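Local coordinates for sugar phosphate isomerase/epimerase (Parabacteroides distasonis, PDB 3L23), which binds a magnesium ion in a xylose isomerase-like TIM barrel and probably acts as a sugar phosphate isomerase or epimerase, at residues 18-23 and 47-52; 212-217 and 238-243; 216-221 and 244-249; 226-231 and 258-263. All coordinates share one frame; numbering follows the deposited sequence. Where two conformers were deposited one is given.

Interaction 1 (18-23 and 47-52); sequences QIYSLS and ELAGYG. With EDO (1,2-ethanediol), chain E.
Gln18 and Glu47 face each other as a parallel bridge pair, their CA atoms 4.6 Å apart, and just beyond them Ile19 N donates to Glu47 O at 3.0 Å, almost straight (169°), as segment 18-23 turns off into a 3-10 segment. The Gln18 side chain, with CG anti to the backbone N (chi1 161°) and a bend at chi2, swings its amide across to the other strand. There NE2 gives one N-H to Glu47 OE1 (2.8 Å), on the anti side of the carboxylate, and the other to Leu48 O (3.2 Å), reached from above the carbonyl plane. At the amide's other end, Gln18 OE1 takes Tyr20 N on a lone pair (2.8 Å), so three bonds fix the rotation of this group. Apolar contacts follow further along the chain: Ile19 CD1 lies 4.1 Å from Leu48 CD2, while Ala49 CB sits against Tyr20 CB at 3.8 Å. Strands 16-18 and 45-52 are neighbours in the barrel, and the paired Gln18 and Glu47 side chains point towards the metal centre, where Glu47 also bonds His242 and Ser77. On the outer side, Phe64 of helix 61-70 covers Ile19 and Leu48; strand 74-79 continues the sheet beyond 45-52.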
# COMPACT_ATOMS: atom_id res chain seq x y z
N GLN A 18 -6.57 -5.72 1.49
CA GLN A 18 -5.72 -5.03 2.44
C GLN A 18 -6.49 -5.12 3.76
O GLN A 18 -7.58 -4.55 3.94
CB GLN A 18 -5.44 -3.59 1.98
CG GLN A 18 -4.95 -2.61 3.02
CD GLN A 18 -3.83 -3.10 3.90
OE1 GLN A 18 -4.06 -3.39 5.06
NE2 GLN A 18 -2.60 -3.17 3.35
N ILE A 19 -5.92 -5.86 4.70
CA ILE A 19 -6.66 -6.18 5.92
C ILE A 19 -7.01 -5.00 6.83
O ILE A 19 -7.90 -5.12 7.70
CB ILE A 19 -5.96 -7.28 6.76
CG1 ILE A 19 -4.64 -6.79 7.36
CG2 ILE A 19 -5.74 -8.55 5.91
CD1 ILE A 19 -3.90 -7.88 8.26
N TYR A 20 -6.34 -3.86 6.66
CA TYR A 20 -6.71 -2.67 7.43
C TYR A 20 -8.18 -2.29 7.17
O TYR A 20 -8.81 -1.67 7.99
CB TYR A 20 -5.81 -1.51 7.03
CG TYR A 20 -5.84 -0.29 7.91
CD1 TYR A 20 -5.31 -0.32 9.18
CD2 TYR A 20 -6.29 0.92 7.43
CE1 TYR A 20 -5.30 0.82 9.98
CE2 TYR A 20 -6.29 2.05 8.21
CZ TYR A 20 -5.79 2.01 9.47
OH TYR A 20 -5.77 3.16 10.25
N SER A 21 -8.70 -2.71 6.04
CA SER A 21 -10.11 -2.51 5.69
C SER A 21 -11.06 -3.02 6.76
O SER A 21 -12.14 -2.48 6.92
CB SER A 21 -10.43 -3.25 4.39
OG SER A 21 -9.59 -2.78 3.33
N LEU A 22 -10.66 -4.07 7.46
CA LEU A 22 -11.49 -4.67 8.51
C LEU A 22 -11.29 -4.06 9.90
O LEU A 22 -12.04 -4.36 10.81
CB LEU A 22 -11.19 -6.16 8.56
CG LEU A 22 -11.49 -6.93 7.27
CD1 LEU A 22 -10.87 -8.33 7.37
CD2 LEU A 22 -12.97 -7.00 7.04
N SER A 23 -10.24 -3.23 10.04
CA SER A 23 -9.96 -2.57 11.30
C SER A 23 -9.87 -3.62 12.43
O SER A 23 -9.39 -4.77 12.23
CB SER A 23 -11.00 -1.45 11.55
OG SER A 23 -10.71 -0.73 12.76
N GLU A 47 -2.86 -8.43 1.90
CA GLU A 47 -1.81 -7.48 2.18
C GLU A 47 -2.01 -7.08 3.63
O GLU A 47 -3.12 -6.66 4.04
CB GLU A 47 -1.92 -6.28 1.29
CG GLU A 47 -0.79 -5.25 1.51
CD GLU A 47 -0.93 -4.14 0.50
OE1 GLU A 47 -1.92 -3.37 0.62
OE2 GLU A 47 -0.08 -4.07 -0.42
N LEU A 48 -0.94 -7.24 4.42
CA LEU A 48 -0.97 -6.97 5.85
C LEU A 48 -0.93 -5.47 6.16
O LEU A 48 -0.53 -4.65 5.33
CB LEU A 48 0.22 -7.64 6.53
CG LEU A 48 0.47 -9.12 6.27
CD1 LEU A 48 1.76 -9.57 6.99
CD2 LEU A 48 -0.76 -9.95 6.70
N ALA A 49 -1.39 -5.15 7.37
CA ALA A 49 -1.16 -3.87 8.00
C ALA A 49 -0.91 -4.22 9.42
O ALA A 49 -1.27 -5.32 9.87
CB ALA A 49 -2.36 -2.97 7.89
N GLY A 50 -0.27 -3.32 10.16
CA GLY A 50 -0.12 -3.55 11.59
C GLY A 50 1.01 -4.47 12.01
O GLY A 50 1.05 -4.93 13.17
N TYR A 51 1.94 -4.74 11.09
CA TYR A 51 3.17 -5.43 11.46
C TYR A 51 4.00 -4.57 12.45
O TYR A 51 4.14 -3.36 12.27
CB TYR A 51 4.04 -5.77 10.25
CG TYR A 51 5.47 -6.06 10.66
CD1 TYR A 51 5.84 -7.33 11.10
CD2 TYR A 51 6.45 -5.06 10.65
CE1 TYR A 51 7.15 -7.59 11.53
CE2 TYR A 51 7.76 -5.31 11.06
CZ TYR A 51 8.09 -6.58 11.49
OH TYR A 51 9.37 -6.88 11.90
N GLY A 52 4.54 -5.20 13.47
CA GLY A 52 5.54 -4.56 14.30
C GLY A 52 6.19 -5.56 15.24
O GLY A 52 5.49 -6.32 15.86
C1 EDO E . 10.58 -3.08 13.69
O1 EDO E . 11.15 -4.13 12.92
C2 EDO E . 9.08 -3.20 13.52
O2 EDO E . 8.37 -2.62 14.61

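Interaction 2 (212-217 and 238-243); sequences YFEMDV and IKVLHI. With MG (magnesium ion), chain B.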
# COMPACT_ATOMS: atom_id res chain seq x y z
N TYR A 212 9.47 0.36 -6.86
CA TYR A 212 8.25 0.25 -7.67
C TYR A 212 7.14 0.88 -6.86
O TYR A 212 7.28 1.16 -5.65
CB TYR A 212 7.90 -1.22 -8.01
CG TYR A 212 7.58 -2.02 -6.78
CD1 TYR A 212 8.59 -2.62 -6.03
CD2 TYR A 212 6.26 -2.20 -6.35
CE1 TYR A 212 8.29 -3.33 -4.86
CE2 TYR A 212 5.96 -2.87 -5.19
CZ TYR A 212 6.97 -3.44 -4.45
OH TYR A 212 6.65 -4.10 -3.27
N PHE A 213 6.01 1.06 -7.52
CA PHE A 213 4.88 1.74 -6.95
C PHE A 213 3.62 0.86 -6.89
O PHE A 213 3.32 0.08 -7.82
CB PHE A 213 4.61 3.04 -7.75
CG PHE A 213 5.72 4.06 -7.59
CD1 PHE A 213 6.85 4.00 -8.32
CD2 PHE A 213 5.64 5.03 -6.60
CE1 PHE A 213 7.91 4.88 -8.11
CE2 PHE A 213 6.69 5.93 -6.37
CZ PHE A 213 7.81 5.86 -7.12
N GLU A 214 2.92 0.97 -5.76
CA GLU A 214 1.59 0.38 -5.60
C GLU A 214 0.67 1.57 -5.69
O GLU A 214 0.53 2.29 -4.70
CB GLU A 214 1.44 -0.32 -4.24
CG GLU A 214 0.05 -0.90 -3.96
CD GLU A 214 -0.04 -1.54 -2.64
OE1 GLU A 214 0.20 -0.86 -1.63
OE2 GLU A 214 -0.32 -2.75 -2.57
N MSE A 215 0.01 1.75 -6.83
CA MSE A 215 -0.81 2.95 -7.03
C MSE A 215 -2.19 2.72 -6.41
O MSE A 215 -2.88 1.74 -6.73
CB MSE A 215 -0.97 3.30 -8.51
CG MSE A 215 -2.02 4.38 -8.76
SE MSE A 215 -1.81 5.25 -10.44
CE MSE A 215 -0.53 6.54 -9.91
N ASP A 216 -2.58 3.60 -5.51
CA ASP A 216 -3.94 3.57 -4.95
C ASP A 216 -4.80 4.41 -5.87
O ASP A 216 -4.66 5.64 -5.93
CB ASP A 216 -3.95 4.07 -3.52
CG ASP A 216 -5.31 3.95 -2.86
OD1 ASP A 216 -6.28 4.46 -3.43
OD2 ASP A 216 -5.37 3.42 -1.73
N VAL A 217 -5.70 3.73 -6.56
CA VAL A 217 -6.44 4.43 -7.62
C VAL A 217 -7.36 5.52 -7.06
O VAL A 217 -7.58 6.53 -7.73
CB VAL A 217 -7.21 3.44 -8.56
CG1 VAL A 217 -6.23 2.53 -9.24
CG2 VAL A 217 -8.30 2.63 -7.82
N ILE A 238 4.58 1.05 -12.14
CA ILE A 238 3.40 0.77 -11.31
C ILE A 238 3.08 -0.71 -11.42
O ILE A 238 2.62 -1.15 -12.47
CB ILE A 238 2.20 1.63 -11.73
CG1 ILE A 238 2.54 3.13 -11.52
CG2 ILE A 238 0.97 1.16 -10.94
CD1 ILE A 238 1.66 4.12 -12.32
N LYS A 239 3.36 -1.48 -10.37
CA LYS A 239 3.34 -2.93 -10.41
C LYS A 239 2.23 -3.59 -9.61
O LYS A 239 1.99 -4.78 -9.78
CB LYS A 239 4.66 -3.46 -9.90
CG LYS A 239 5.85 -2.97 -10.70
CD LYS A 239 6.23 -3.90 -11.80
CE LYS A 239 7.51 -3.41 -12.55
NZ LYS A 239 8.66 -3.04 -11.63
N VAL A 240 1.59 -2.84 -8.72
CA VAL A 240 0.52 -3.35 -7.86
C VAL A 240 -0.52 -2.25 -7.74
O VAL A 240 -0.16 -1.10 -7.82
CB VAL A 240 1.05 -3.71 -6.44
CG1 VAL A 240 -0.03 -4.36 -5.59
CG2 VAL A 240 2.31 -4.63 -6.54
N LEU A 241 -1.81 -2.57 -7.59
CA LEU A 241 -2.81 -1.54 -7.32
C LEU A 241 -3.56 -1.72 -6.00
O LEU A 241 -3.73 -2.82 -5.52
CB LEU A 241 -3.91 -1.49 -8.42
CG LEU A 241 -3.50 -1.25 -9.88
CD1 LEU A 241 -4.72 -1.20 -10.76
CD2 LEU A 241 -2.72 0.07 -9.94
N HIS A 242 -3.99 -0.60 -5.42
CA HIS A 242 -5.11 -0.62 -4.49
C HIS A 242 -6.35 -0.22 -5.25
O HIS A 242 -6.37 0.80 -5.95
CB HIS A 242 -4.91 0.34 -3.33
CG HIS A 242 -4.16 -0.26 -2.18
ND1 HIS A 242 -4.09 0.37 -0.95
CD2 HIS A 242 -3.43 -1.39 -2.09
CE1 HIS A 242 -3.38 -0.41 -0.14
NE2 HIS A 242 -2.97 -1.47 -0.81
N ILE A 243 -7.38 -1.08 -5.16
CA ILE A 243 -8.69 -0.85 -5.75
C ILE A 243 -9.60 -0.41 -4.60
O ILE A 243 -9.83 -1.14 -3.63
CB ILE A 243 -9.23 -2.14 -6.44
CG1 ILE A 243 -8.32 -2.64 -7.58
CG2 ILE A 243 -10.67 -1.98 -6.99
CD1 ILE A 243 -8.05 -1.67 -8.72
MG MG B . -4.60 2.44 -0.18
O HOH W 1 -4.93 4.20 0.97
O HOH W 2 -3.80 1.77 1.94
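Asp216 and His242 bind the same magnesium ion from adjacent parallel strands of the TIM barrel, Asp216 through OD2 at 2.0 Å and His242 through ND1 at 2.3 Å. Two waters, His165 and Glu275 complete the six ligands. Asp216 OD2 lies at the edge of the imidazole, near its plane, with carboxylate and ring turned 64° apart; the two groups are held together by the metal. Glu214, on the same inward face, forms the next shell. Its extended chain, CG anti to the backbone N (chi1 176°), packs CG against Val240 CG1 and brings the carboxylate obliquely against the ring, where CD is 3.4 Å from His242 CD2, while OE1 bonds His79 and the ring's NE2 bonds Glu47. An alanine in place of Glu214 would probably leave His79 without this partner and open a gap beside the imidazole and Val240. The backbone sets the spacing: His242 N donates to Met215 O at 2.9 Å and Val217 N to His242 O at 3.1 Å. A beta bulge between Phe213 and Glu214 shifts the register by one residue, bringing Glu214 opposite Val240. On the reverse face, covered partly by helix 227-233, the selenomethionine Met215 packs on Ile238 and Leu241, with its CB 3.8 Å from Ile238 CG2 and 3.9 Å from Leu241 CD2.

Interaction 3 (216-221 and 244-249); sequences DVYWTV and KDRAVF. With MG (magnesium ion), chain B.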
# COMPACT_ATOMS: atom_id res chain seq x y z
N ASP A 216 -2.58 3.60 -5.51
CA ASP A 216 -3.94 3.57 -4.95
C ASP A 216 -4.80 4.41 -5.87
O ASP A 216 -4.66 5.64 -5.93
CB ASP A 216 -3.95 4.07 -3.52
CG ASP A 216 -5.31 3.95 -2.86
OD1 ASP A 216 -6.28 4.46 -3.43
OD2 ASP A 216 -5.37 3.42 -1.73
N VAL A 217 -5.70 3.73 -6.56
CA VAL A 217 -6.44 4.43 -7.62
C VAL A 217 -7.36 5.52 -7.06
O VAL A 217 -7.58 6.53 -7.73
CB VAL A 217 -7.21 3.44 -8.56
CG1 VAL A 217 -6.23 2.53 -9.24
CG2 VAL A 217 -8.30 2.63 -7.82
N TYR A 218 -7.97 5.29 -5.88
CA TYR A 218 -8.87 6.26 -5.29
C TYR A 218 -8.09 7.52 -4.86
O TYR A 218 -8.50 8.67 -5.15
CB TYR A 218 -9.56 5.69 -4.05
CG TYR A 218 -10.34 6.69 -3.22
CD1 TYR A 218 -11.61 7.15 -3.59
CD2 TYR A 218 -9.81 7.24 -2.03
CE1 TYR A 218 -12.32 8.02 -2.80
CE2 TYR A 218 -10.49 8.09 -1.27
CZ TYR A 218 -11.76 8.51 -1.64
OH TYR A 218 -12.48 9.38 -0.89
N TRP A 219 -6.99 7.31 -4.14
CA TRP A 219 -6.27 8.47 -3.66
C TRP A 219 -5.62 9.24 -4.79
O TRP A 219 -5.38 10.43 -4.67
CB TRP A 219 -5.26 8.10 -2.56
CG TRP A 219 -5.97 7.82 -1.27
CD1 TRP A 219 -6.19 6.61 -0.71
CD2 TRP A 219 -6.61 8.78 -0.42
NE1 TRP A 219 -6.92 6.73 0.42
CE2 TRP A 219 -7.18 8.06 0.65
CE3 TRP A 219 -6.74 10.16 -0.45
CZ2 TRP A 219 -7.88 8.68 1.67
CZ3 TRP A 219 -7.42 10.80 0.58
CH2 TRP A 219 -8.02 10.05 1.62
N THR A 220 -5.34 8.59 -5.90
CA THR A 220 -4.85 9.27 -7.13
C THR A 220 -5.90 10.24 -7.66
O THR A 220 -5.64 11.44 -7.90
CB THR A 220 -4.38 8.25 -8.23
OG1 THR A 220 -3.39 7.40 -7.64
CG2 THR A 220 -3.77 8.98 -9.45
N VAL A 221 -7.14 9.75 -7.75
CA VAL A 221 -8.25 10.62 -8.13
C VAL A 221 -8.46 11.77 -7.12
O VAL A 221 -8.70 12.92 -7.51
CB VAL A 221 -9.53 9.77 -8.36
CG1 VAL A 221 -10.78 10.67 -8.61
CG2 VAL A 221 -9.30 8.73 -9.54
N LYS A 244 -10.06 0.84 -4.71
CA LYS A 244 -10.72 1.54 -3.63
C LYS A 244 -11.69 2.55 -4.21
O LYS A 244 -11.41 3.08 -5.30
CB LYS A 244 -9.68 2.29 -2.79
CG LYS A 244 -10.21 2.90 -1.56
CD LYS A 244 -9.18 3.63 -0.72
CE LYS A 244 -9.85 4.20 0.51
NZ LYS A 244 -11.02 5.12 0.23
N ASP A 245 -12.78 2.84 -3.49
CA ASP A 245 -13.78 3.85 -3.86
C ASP A 245 -13.94 4.72 -2.59
O ASP A 245 -13.17 4.56 -1.63
CB ASP A 245 -15.09 3.15 -4.30
CG ASP A 245 -15.97 4.00 -5.22
OD1 ASP A 245 -15.98 5.26 -5.13
OD2 ASP A 245 -16.75 3.38 -6.00
N ARG A 246 -14.91 5.63 -2.58
CA ARG A 246 -15.24 6.39 -1.37
C ARG A 246 -15.63 5.43 -0.25
O ARG A 246 -15.19 5.57 0.92
CB ARG A 246 -16.35 7.36 -1.67
CG ARG A 246 -16.96 8.10 -0.49
CD ARG A 246 -15.98 8.81 0.39
NE ARG A 246 -15.14 9.79 -0.30
CZ ARG A 246 -15.43 11.07 -0.50
NH1 ARG A 246 -16.58 11.61 -0.14
NH2 ARG A 246 -14.53 11.83 -1.11
N ALA A 247 -16.47 4.45 -0.61
CA ALA A 247 -16.91 3.39 0.30
C ALA A 247 -17.14 2.12 -0.50
O ALA A 247 -16.22 1.66 -1.14
CB ALA A 247 -18.17 3.81 1.07
N VAL A 248 -18.34 1.54 -0.51
CA VAL A 248 -18.54 0.34 -1.31
C VAL A 248 -18.35 0.65 -2.80
O VAL A 248 -18.87 1.67 -3.32
CB VAL A 248 -19.93 -0.29 -1.05
CG1 VAL A 248 -20.18 -1.41 -2.04
CG2 VAL A 248 -19.97 -0.74 0.43
N PHE A 249 -17.62 -0.24 -3.49
CA PHE A 249 -17.34 -0.07 -4.90
C PHE A 249 -18.59 0.21 -5.72
O PHE A 249 -19.63 -0.48 -5.58
CB PHE A 249 -16.66 -1.28 -5.51
CG PHE A 249 -15.32 -1.64 -4.93
CD1 PHE A 249 -14.58 -0.77 -4.13
CD2 PHE A 249 -14.79 -2.86 -5.22
CE1 PHE A 249 -13.35 -1.14 -3.65
CE2 PHE A 249 -13.56 -3.24 -4.77
CZ PHE A 249 -12.81 -2.39 -4.03
MG MG B . -4.60 2.44 -0.18
O HOH W 1 -4.93 4.20 0.97
O HOH W 2 -3.80 1.77 1.94
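Tyr218 and Lys244 carry most of this contact, the ammonium of one lying over the ring of the other. Lys244 runs fully extended from CB, with CG anti to the backbone N, and bends only at its last torsion (chi4 -56°); that bend places NZ above the phenol face, 3.6 Å from the Tyr218 ring centroid and 27° off the normal, a cation-pi interaction. The methylenes before it cross Tyr218 at a slant, CB coming within 3.6 Å of Tyr218 CB. NZ also donates to Asp245 O (2.9 Å), which stands over the same face of the ring, and forms a salt bridge with Glu277. The tyrosine hydroxyl is met at the edge of the Arg246 guanidinium. In the conformer given, Arg246 NE donates to Tyr218 OH at 2.8 Å, with the oxygen close to the guanidinium plane, and NH2 adds a weak bond; a second deposited conformer makes this pairing less certain. Bends at chi2 and chi3 curl the arginine back to reach it, leaving guanidinium and ring 83° apart. In the barrel, helix 217-222 begins directly at the end of strand 211-216, and the loop following strand 238-243 lies against that first turn. Asp216, besides binding magnesium, is the helix N-cap: its OD1 accepts from Trp219 N at 3.0 Å, met from above the carboxylate plane. Tyr218 CE2 lies over the centre of one face of the Trp219 indole, whose NE1 is 3.9 Å from Lys244 CE, obliquely to the indole plane.

Interaction 4 (226-231 and 258-263); sequences DPVEYM and EMIFKQ
Two neighbouring helices of the barrel's outer layer, 227-233 and 257-267, meet here side by side in an apolar contact centred on Val228 and Ile260. Their axes, measured over the short segments, run 11° from parallel and come within 9.7 Å, and the approach is made by side chains of 226-231 against side chains and some backbone of 258-263. Val228 points at the other helix: its CG2 lies 3.8 Å from CG of the selenomethionine Met259 and 4.1 Å from Ile260 CG1, while CG1, anti to the backbone N (chi1 168°), faces Gln263 OE1. Deeper towards the barrel, Pro227 CG touches Ile260 CD1 at 4.3 Å. One turn on from Val228, CB of the selenomethionine Met231, a residue modelled in two conformers, lies 3.7 Å from Gln263 CG. An alanine at Val228 would probably open a gap against Met259 and Ile260 and let the Met259 side chain turn more freely. Beneath the pair, Pro227 rests on Met215 and Ile260 on Ile243, joining both helices to the strands. Gln263 is hydrogen-bonded to Asn267 through NE2 and to Gln232 through OE1, and Asp226 OD1 accepts from Val228 N at 3.0 Å, the N-cap bond of the first helix. Within these segments the helix spacing rests largely on side-chain shape and volume, while the bond to Gln232, and one between Asn267 and Met231 O, tie the helices just beyond.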
# COMPACT_ATOMS: atom_id res chain seq x y z
N ASP A 226 -5.20 11.17 -12.83
CA ASP A 226 -5.86 10.00 -13.45
C ASP A 226 -4.99 8.77 -13.37
O ASP A 226 -3.96 8.75 -14.01
CB ASP A 226 -6.10 10.32 -14.93
CG ASP A 226 -6.78 9.18 -15.68
OD1 ASP A 226 -7.30 8.22 -15.06
OD2 ASP A 226 -6.77 9.27 -16.94
N PRO A 227 -5.44 7.74 -12.63
CA PRO A 227 -4.63 6.54 -12.51
C PRO A 227 -4.46 5.82 -13.83
O PRO A 227 -3.44 5.16 -14.04
CB PRO A 227 -5.40 5.69 -11.51
CG PRO A 227 -6.78 6.14 -11.57
CD PRO A 227 -6.69 7.62 -11.86
N VAL A 228 -5.41 5.95 -14.74
CA VAL A 228 -5.25 5.32 -16.06
C VAL A 228 -4.11 5.96 -16.85
O VAL A 228 -3.29 5.27 -17.43
CB VAL A 228 -6.58 5.31 -16.80
CG1 VAL A 228 -6.40 4.94 -18.26
CG2 VAL A 228 -7.57 4.35 -16.07
N GLU A 229 -4.07 7.29 -16.89
CA GLU A 229 -2.95 8.01 -17.50
C GLU A 229 -1.61 7.65 -16.88
O GLU A 229 -0.61 7.50 -17.61
CB GLU A 229 -3.16 9.53 -17.38
CG GLU A 229 -2.03 10.36 -17.96
CD GLU A 229 -2.16 11.89 -17.71
OE1 GLU A 229 -2.99 12.34 -16.86
OE2 GLU A 229 -1.40 12.62 -18.39
N TYR A 230 -1.55 7.54 -15.56
CA TYR A 230 -0.31 7.15 -14.87
C TYR A 230 0.15 5.74 -15.29
O TYR A 230 1.35 5.52 -15.57
CB TYR A 230 -0.42 7.26 -13.34
CG TYR A 230 0.11 8.59 -12.88
CD1 TYR A 230 1.46 8.81 -12.75
CD2 TYR A 230 -0.76 9.67 -12.66
CE1 TYR A 230 1.96 10.08 -12.37
CE2 TYR A 230 -0.28 10.89 -12.33
CZ TYR A 230 1.08 11.11 -12.20
OH TYR A 230 1.52 12.39 -11.86
N MSE A 231 -0.77 4.78 -15.31
CA MSE A 231 -0.43 3.43 -15.79
C MSE A 231 0.05 3.44 -17.27
O MSE A 231 0.97 2.72 -17.63
CB MSE A 231 -1.63 2.47 -15.63
CG MSE A 231 -1.73 1.87 -14.25
SE MSE A 231 -3.20 0.59 -14.16
CE MSE A 231 -4.72 1.83 -14.03
N GLU A 258 -14.17 -0.05 -14.75
CA GLU A 258 -14.03 -0.76 -16.03
C GLU A 258 -12.73 -0.35 -16.71
O GLU A 258 -11.97 -1.21 -17.15
CB GLU A 258 -15.25 -0.55 -16.92
CG GLU A 258 -15.18 -1.32 -18.24
CD GLU A 258 -16.42 -1.19 -19.09
OE1 GLU A 258 -17.36 -0.46 -18.70
OE2 GLU A 258 -16.46 -1.83 -20.15
N MSE A 259 -12.47 0.95 -16.81
CA MSE A 259 -11.25 1.45 -17.45
C MSE A 259 -10.01 1.13 -16.64
O MSE A 259 -8.97 0.80 -17.21
CB MSE A 259 -11.38 2.97 -17.74
CG MSE A 259 -10.29 3.55 -18.58
SE MSE A 259 -10.41 2.96 -20.43
CE MSE A 259 -8.52 2.32 -20.51
N ILE A 260 -10.10 1.25 -15.31
CA ILE A 260 -8.99 0.91 -14.44
C ILE A 260 -8.57 -0.56 -14.64
O ILE A 260 -7.39 -0.83 -14.83
CB ILE A 260 -9.32 1.21 -12.97
CG1 ILE A 260 -9.29 2.71 -12.75
CG2 ILE A 260 -8.33 0.52 -12.02
CD1 ILE A 260 -9.88 3.14 -11.42
N PHE A 261 -9.53 -1.48 -14.62
CA PHE A 261 -9.18 -2.90 -14.83
C PHE A 261 -8.70 -3.21 -16.25
O PHE A 261 -7.78 -4.01 -16.43
CB PHE A 261 -10.32 -3.83 -14.45
CG PHE A 261 -10.35 -4.14 -12.99
CD1 PHE A 261 -11.02 -3.28 -12.07
CD2 PHE A 261 -9.66 -5.24 -12.49
CE1 PHE A 261 -11.03 -3.55 -10.71
CE2 PHE A 261 -9.67 -5.50 -11.14
CZ PHE A 261 -10.34 -4.67 -10.25
N LYS A 262 -9.30 -2.57 -17.24
CA LYS A 262 -8.83 -2.74 -18.61
C LYS A 262 -7.36 -2.38 -18.69
O LYS A 262 -6.53 -3.11 -19.28
CB LYS A 262 -9.66 -1.86 -19.54
CG LYS A 262 -9.19 -1.88 -20.97
CD LYS A 262 -10.23 -1.31 -21.89
CE LYS A 262 -9.60 -0.87 -23.18
NZ LYS A 262 -10.65 -0.55 -24.17
N GLN A 263 -7.03 -1.23 -18.11
CA GLN A 263 -5.66 -0.77 -18.16
C GLN A 263 -4.72 -1.67 -17.33
O GLN A 263 -3.58 -1.90 -17.73
CB GLN A 263 -5.55 0.72 -17.71
CG GLN A 263 -4.19 1.30 -18.06
CD GLN A 263 -3.95 1.39 -19.56
OE1 GLN A 263 -4.80 1.93 -20.32
NE2 GLN A 263 -2.81 0.83 -20.03

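Interactions 1 and 2 join neighbouring strands in the buried barrel wall, and their inward polar groups meet beside the metal, through Glu47 and His242. Interaction 3 shares Asp216 and Val217 with interaction 2 and sets the first turn of helix 217-222 against the loop after strand 238-243, so the metal ligand of one is the helix cap of the other. Interaction 4 lies further out, partly buried, between helices that follow interaction 2's strands in the chain, and its Tyr230 packs on Met215. The chemistry changes with depth: backbone bonds, carboxylates and metal inside, a cation-pi pair and an arginine-tyrosine bond at the barrel's mouth, and apolar contacts on the outer layer.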